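Long-range contact in predicted metal-dependent hydrolase of the TIM-barrel fold (Lactobacillus casei, PDB 2QPX), which probably acts as a zinc-dependent hydrolase of the amidohydrolase family, its natural substrate being unknown: residues 125-137 with 151-165. Residues are numbered along the deposited sequence; the frame is centred on the assembly and turned at random.
Sequences KAIYRLETHAEDF and FSNDVKQAKAHGFVG. With EDO (1,2-ethanediol), chain J; EDO (1,2-ethanediol), chain K.
Y128, F151 and F163 bury the most surface here. Y128 OH donates to D154 OD2 at 2.7 Å; the carboxylate accepts through its anti lone pair, near the tyrosine ring plane. With CG anti to the backbone N (chi1 -176°), the Y128 ring is carried toward helix 151-156, where its hydroxyl meets D154, and it turns an edge to one face of F163. Those planes stand at 79° in a T-shaped stack, Y128 CD2 above the centre of the F163 ring. H133 covers a face of Y128, its ND1 over the ring centre, while H133 ND1 itself donates to R129 O at 2.8 Å, which fixes the imidazole's rotation. An alanine in place of Y128 would probably leave D154 OD2 without its hydroxyl partner and open a gap where the ring met F163 and H133. F151 enters helix 130-137 as a knob into the hole formed by L130, H133, A134 and F137. A134 CB lies over one face of its ring and V155 CG2 over the other, and F151 CA makes a CH-pi contact over one face of F137, 4.2 Å from that ring's centroid. The helices run roughly antiparallel, axes 10.2 Å apart at 139°. Two backbone bonds, V164 N to A126 O and Y128 N to G165 O, each 2.9 Å, lay 163-165 beside the end of strand 124-127. The side chain of I127 lies about 6 Å from that of H18, a zinc ligand. This return alongside the strand after intervening helices is consistent with a beta-alpha-beta crossover of the TIM-barrel fold of amidohydrolases.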
loop_
_atom_site.group_PDB
_atom_site.type_symbol
_atom_site.label_atom_id
_atom_site.label_comp_id
_atom_site.label_asym_id
_atom_site.label_seq_id
_atom_site.Cartn_x
_atom_site.Cartn_y
_atom_site.Cartn_z
ATOM N N LYS A 125 14.448 24.318 -20.250
ATOM C CA LYS A 125 13.283 24.523 -21.110
ATOM C C LYS A 125 12.008 24.523 -20.264
ATOM O O LYS A 125 12.004 24.088 -19.103
ATOM C CB LYS A 125 13.197 23.459 -22.178
ATOM C CG LYS A 125 14.536 23.264 -22.926
ATOM C CD LYS A 125 14.474 23.445 -24.357
ATOM C CE LYS A 125 15.858 23.244 -24.993
ATOM N NZ LYS A 125 15.761 22.454 -26.301
ATOM N N ALA A 126 10.926 25.021 -20.856
ATOM C CA ALA A 126 9.646 25.217 -20.165
ATOM C C ALA A 126 8.628 24.125 -20.495
ATOM O O ALA A 126 8.456 23.706 -21.651
ATOM C CB ALA A 126 9.040 26.583 -20.579
ATOM N N ILE A 127 7.884 23.766 -19.463
ATOM C CA ILE A 127 6.671 22.914 -19.492
ATOM C C ILE A 127 5.463 23.812 -19.239
ATOM O O ILE A 127 5.477 24.663 -18.346
ATOM C CB ILE A 127 6.717 21.782 -18.423
ATOM C CG1 ILE A 127 7.911 20.818 -18.684
ATOM C CG2 ILE A 127 5.373 21.013 -18.302
ATOM C CD1 ILE A 127 7.787 19.893 -19.904
ATOM N N TYR A 128 4.428 23.639 -20.066
ATOM C CA TYR A 128 3.229 24.493 -20.071
ATOM C C TYR A 128 2.210 23.963 -19.090
ATOM O O TYR A 128 1.614 22.905 -19.303
ATOM C CB TYR A 128 2.634 24.446 -21.465
ATOM C CG TYR A 128 1.434 25.330 -21.764
ATOM C CD1 TYR A 128 0.151 25.021 -21.351
ATOM C CD2 TYR A 128 1.588 26.477 -22.519
ATOM C CE1 TYR A 128 -0.921 25.846 -21.671
ATOM C CE2 TYR A 128 0.521 27.278 -22.877
ATOM C CZ TYR A 128 -0.749 26.962 -22.432
ATOM O OH TYR A 128 -1.849 27.735 -22.733
ATOM N N ARG A 129 1.995 24.699 -18.016
ATOM C CA ARG A 129 0.985 24.278 -17.035
ATOM C C ARG A 129 -0.413 24.703 -17.523
ATOM O O ARG A 129 -0.723 25.915 -17.708
ATOM C CB ARG A 129 1.268 24.866 -15.648
ATOM C CG ARG A 129 0.319 24.279 -14.600
ATOM C CD ARG A 129 0.529 24.802 -13.253
ATOM N NE ARG A 129 1.712 24.232 -12.642
ATOM C CZ ARG A 129 1.911 24.189 -11.336
ATOM N NH1 ARG A 129 1.039 24.739 -10.509
ATOM N NH2 ARG A 129 2.974 23.599 -10.866
ATOM N N LEU A 130 -1.265 23.715 -17.730
ATOM C CA LEU A 130 -2.592 23.986 -18.279
ATOM C C LEU A 130 -3.456 24.902 -17.402
ATOM O O LEU A 130 -4.034 25.847 -17.881
ATOM C CB LEU A 130 -3.305 22.658 -18.530
ATOM C CG LEU A 130 -2.702 21.819 -19.690
ATOM C CD1 LEU A 130 -3.275 20.373 -19.606
ATOM C CD2 LEU A 130 -2.977 22.430 -21.081
ATOM N N GLU A 131 -3.584 24.554 -16.128
ATOM C CA GLU A 131 -4.555 25.238 -15.274
ATOM C C GLU A 131 -4.216 26.715 -15.062
ATOM O O GLU A 131 -5.108 27.559 -14.978
ATOM C CB GLU A 131 -4.804 24.516 -13.945
ATOM C CG GLU A 131 -5.489 23.168 -14.076
ATOM C CD GLU A 131 -4.607 21.993 -14.519
ATOM O OE1 GLU A 131 -3.353 22.160 -14.660
ATOM O OE2 GLU A 131 -5.223 20.903 -14.688
ATOM N N THR A 132 -2.925 27.047 -14.921
ATOM C CA THR A 132 -2.525 28.442 -14.713
ATOM C C THR A 132 -2.744 29.270 -15.983
ATOM O O THR A 132 -3.186 30.409 -15.923
ATOM C CB THR A 132 -1.084 28.505 -14.164
ATOM O OG1 THR A 132 -0.291 27.644 -14.928
ATOM C CG2 THR A 132 -1.024 28.026 -12.721
ATOM N N HIS A 133 -2.500 28.693 -17.165
ATOM C CA HIS A 133 -2.818 29.372 -18.410
ATOM C C HIS A 133 -4.338 29.547 -18.514
ATOM O O HIS A 133 -4.821 30.637 -18.867
ATOM C CB HIS A 133 -2.244 28.640 -19.625
ATOM C CG HIS A 133 -0.787 28.869 -19.825
ATOM N ND1 HIS A 133 0.184 28.062 -19.271
ATOM C CD2 HIS A 133 -0.128 29.832 -20.511
ATOM C CE1 HIS A 133 1.378 28.522 -19.626
ATOM N NE2 HIS A 133 1.215 29.613 -20.363
ATOM N N ALA A 134 -5.090 28.520 -18.123
ATOM C CA ALA A 134 -6.562 28.605 -18.139
ATOM C C ALA A 134 -7.041 29.785 -17.256
ATOM O O ALA A 134 -7.928 30.565 -17.639
ATOM C CB ALA A 134 -7.190 27.278 -17.692
ATOM N N GLU A 135 -6.459 29.907 -16.070
ATOM C CA GLU A 135 -6.767 31.004 -15.139
ATOM C C GLU A 135 -6.458 32.363 -15.729
ATOM O O GLU A 135 -7.257 33.321 -15.603
ATOM C CB GLU A 135 -5.983 30.836 -13.835
ATOM C CG GLU A 135 -6.434 29.641 -12.995
ATOM C CD GLU A 135 -5.436 29.160 -11.955
ATOM O OE1 GLU A 135 -4.297 29.669 -11.892
ATOM O OE2 GLU A 135 -5.803 28.224 -11.204
ATOM N N ASP A 136 -5.302 32.491 -16.348
ATOM C CA ASP A 136 -4.933 33.794 -16.875
ATOM C C ASP A 136 -5.832 34.211 -18.034
ATOM O O ASP A 136 -6.186 35.382 -18.166
ATOM C CB ASP A 136 -3.462 33.790 -17.242
ATOM C CG ASP A 136 -2.572 33.878 -16.009
ATOM O OD1 ASP A 136 -2.967 34.524 -15.014
ATOM O OD2 ASP A 136 -1.483 33.340 -16.050
ATOM N N PHE A 137 -6.227 33.246 -18.870
ATOM C CA PHE A 137 -7.192 33.541 -19.938
ATOM C C PHE A 137 -8.583 33.861 -19.399
ATOM O O PHE A 137 -9.294 34.685 -19.980
ATOM C CB PHE A 137 -7.210 32.444 -20.999
ATOM C CG PHE A 137 -6.059 32.527 -21.973
ATOM C CD1 PHE A 137 -6.042 33.484 -22.968
ATOM C CD2 PHE A 137 -4.963 31.700 -21.849
ATOM C CE1 PHE A 137 -4.990 33.575 -23.853
ATOM C CE2 PHE A 137 -3.921 31.799 -22.736
ATOM C CZ PHE A 137 -3.914 32.744 -23.718
ATOM N N PHE A 151 -7.940 30.186 -25.024
ATOM C CA PHE A 151 -7.117 29.247 -24.266
ATOM C C PHE A 151 -6.684 28.096 -25.163
ATOM O O PHE A 151 -5.502 27.740 -25.182
ATOM C CB PHE A 151 -7.870 28.760 -23.025
ATOM C CG PHE A 151 -7.226 27.579 -22.336
ATOM C CD1 PHE A 151 -6.010 27.719 -21.689
ATOM C CD2 PHE A 151 -7.772 26.318 -22.425
ATOM C CE1 PHE A 151 -5.401 26.599 -21.085
ATOM C CE2 PHE A 151 -7.162 25.208 -21.816
ATOM C CZ PHE A 151 -5.994 25.365 -21.134
ATOM N N SER A 152 -7.632 27.497 -25.890
ATOM C CA SER A 152 -7.280 26.386 -26.755
ATOM C C SER A 152 -6.277 26.818 -27.831
ATOM O O SER A 152 -5.387 26.055 -28.213
ATOM C CB SER A 152 -8.558 25.722 -27.366
ATOM O OG SER A 152 -9.244 26.599 -28.209
ATOM N N ASN A 153 -6.438 28.012 -28.390
ATOM C CA ASN A 153 -5.427 28.499 -29.354
ATOM C C ASN A 153 -4.024 28.577 -28.710
ATOM O O ASN A 153 -3.039 28.199 -29.328
ATOM C CB ASN A 153 -5.799 29.866 -29.920
ATOM C CG ASN A 153 -6.898 29.792 -30.973
ATOM O OD1 ASN A 153 -7.197 28.724 -31.516
ATOM N ND2 ASN A 153 -7.484 30.957 -31.285
ATOM N N ASP A 154 -3.953 29.049 -27.460
ATOM C CA ASP A 154 -2.681 29.118 -26.739
ATOM C C ASP A 154 -2.036 27.738 -26.540
ATOM O O ASP A 154 -0.843 27.565 -26.741
ATOM C CB ASP A 154 -2.854 29.876 -25.434
ATOM C CG ASP A 154 -1.562 30.480 -24.938
ATOM O OD1 ASP A 154 -1.077 31.420 -25.593
ATOM O OD2 ASP A 154 -1.009 30.026 -23.907
ATOM N N VAL A 155 -2.859 26.758 -26.233
ATOM C CA VAL A 155 -2.401 25.378 -26.061
ATOM C C VAL A 155 -1.847 24.850 -27.394
ATOM O O VAL A 155 -0.791 24.207 -27.426
ATOM C CB VAL A 155 -3.528 24.462 -25.497
ATOM C CG1 VAL A 155 -3.158 22.981 -25.584
ATOM C CG2 VAL A 155 -3.863 24.888 -24.065
ATOM N N LYS A 156 -2.589 25.100 -28.478
ATOM C CA LYS A 156 -2.182 24.681 -29.798
ATOM C C LYS A 156 -0.857 25.313 -30.239
ATOM O O LYS A 156 -0.148 24.738 -31.058
ATOM C CB LYS A 156 -3.296 24.991 -30.815
ATOM C CG LYS A 156 -4.517 24.128 -30.667
ATOM C CD LYS A 156 -5.636 24.665 -31.543
ATOM C CE LYS A 156 -6.908 23.868 -31.433
ATOM N NZ LYS A 156 -7.988 24.382 -32.301
ATOM N N GLN A 157 -0.559 26.499 -29.733
ATOM C CA GLN A 157 0.644 27.260 -30.077
ATOM C C GLN A 157 1.841 26.991 -29.145
ATOM O O GLN A 157 2.911 27.639 -29.291
ATOM C CB GLN A 157 0.339 28.754 -30.038
ATOM C CG GLN A 157 -0.642 29.228 -31.123
ATOM C CD GLN A 157 -1.318 30.584 -30.800
ATOM O OE1 GLN A 157 -0.996 31.275 -29.810
ATOM N NE2 GLN A 157 -2.303 30.950 -31.641
ATOM N N ALA A 158 1.669 26.072 -28.174
ATOM C CA ALA A 158 2.708 25.916 -27.145
ATOM C C ALA A 158 4.021 25.508 -27.753
ATOM O O ALA A 158 5.064 26.045 -27.360
ATOM C CB ALA A 158 2.267 24.943 -26.004
ATOM N N LYS A 159 4.005 24.535 -28.653
ATOM C CA LYS A 159 5.289 24.072 -29.265
ATOM C C LYS A 159 5.994 25.230 -30.012
ATOM O O LYS A 159 7.216 25.466 -29.876
ATOM C CB LYS A 159 5.072 22.871 -30.174
ATOM C CG LYS A 159 6.299 22.392 -30.921
ATOM C CD LYS A 159 6.045 21.105 -31.649
ATOM C CE LYS A 159 7.187 20.767 -32.579
ATOM N NZ LYS A 159 6.946 19.423 -33.167
ATOM N N ALA A 160 5.200 25.949 -30.806
ATOM C CA ALA A 160 5.699 27.115 -31.536
ATOM C C ALA A 160 6.271 28.183 -30.613
ATOM O O ALA A 160 7.257 28.847 -30.957
ATOM C CB ALA A 160 4.584 27.701 -32.481
ATOM N N HIS A 161 5.703 28.315 -29.414
ATOM C CA HIS A 161 6.163 29.271 -28.439
ATOM C C HIS A 161 7.343 28.758 -27.595
ATOM O O HIS A 161 7.838 29.484 -26.764
ATOM C CB HIS A 161 5.035 29.707 -27.524
ATOM C CG HIS A 161 4.039 30.610 -28.181
ATOM N ND1 HIS A 161 2.704 30.612 -27.844
ATOM C CD2 HIS A 161 4.188 31.548 -29.147
ATOM C CE1 HIS A 161 2.074 31.526 -28.567
ATOM N NE2 HIS A 161 2.953 32.113 -29.360
ATOM N N GLY A 162 7.786 27.537 -27.855
ATOM C CA GLY A 162 9.027 27.009 -27.250
ATOM C C GLY A 162 8.836 26.073 -26.051
ATOM O O GLY A 162 9.805 25.559 -25.509
ATOM N N PHE A 163 7.595 25.815 -25.644
ATOM C CA PHE A 163 7.366 24.810 -24.615
ATOM C C PHE A 163 7.665 23.427 -25.143
ATOM O O PHE A 163 7.474 23.143 -26.343
ATOM C CB PHE A 163 5.914 24.872 -24.107
ATOM C CG PHE A 163 5.561 26.145 -23.422
ATOM C CD1 PHE A 163 5.770 26.299 -22.040
ATOM C CD2 PHE A 163 5.003 27.219 -24.143
ATOM C CE1 PHE A 163 5.430 27.483 -21.385
ATOM C CE2 PHE A 163 4.648 28.413 -23.475
ATOM C CZ PHE A 163 4.855 28.555 -22.111
ATOM N N VAL A 164 8.092 22.536 -24.250
ATOM C CA VAL A 164 8.473 21.182 -24.645
ATOM C C VAL A 164 7.549 20.086 -24.113
ATOM O O VAL A 164 7.783 18.905 -24.340
ATOM C CB VAL A 164 9.965 20.860 -24.288
ATOM C CG1 VAL A 164 10.886 21.853 -24.961
ATOM C CG2 VAL A 164 10.200 20.817 -22.784
ATOM N N GLY A 165 6.484 20.498 -23.421
ATOM C CA GLY A 165 5.525 19.559 -22.879
ATOM C C GLY A 165 4.484 20.340 -22.105
ATOM O O GLY A 165 4.543 21.579 -22.036
HETATM C C1 EDO J . 8.448 28.746 -23.383
HETATM O O1 EDO J . 9.253 29.018 -24.527
HETATM C C2 EDO J . 8.727 29.802 -22.333
HETATM O O2 EDO J . 7.915 30.954 -22.594
HETATM C C1 EDO K . 4.014 18.208 -35.170
HETATM O O1 EDO K . 4.696 19.250 -34.459
HETATM C C2 EDO K . 4.273 16.872 -34.504
HETATM O O2 EDO K . 5.684 16.587 -34.501
HETATM O O HOH W 1 11.364 26.320 -23.384
#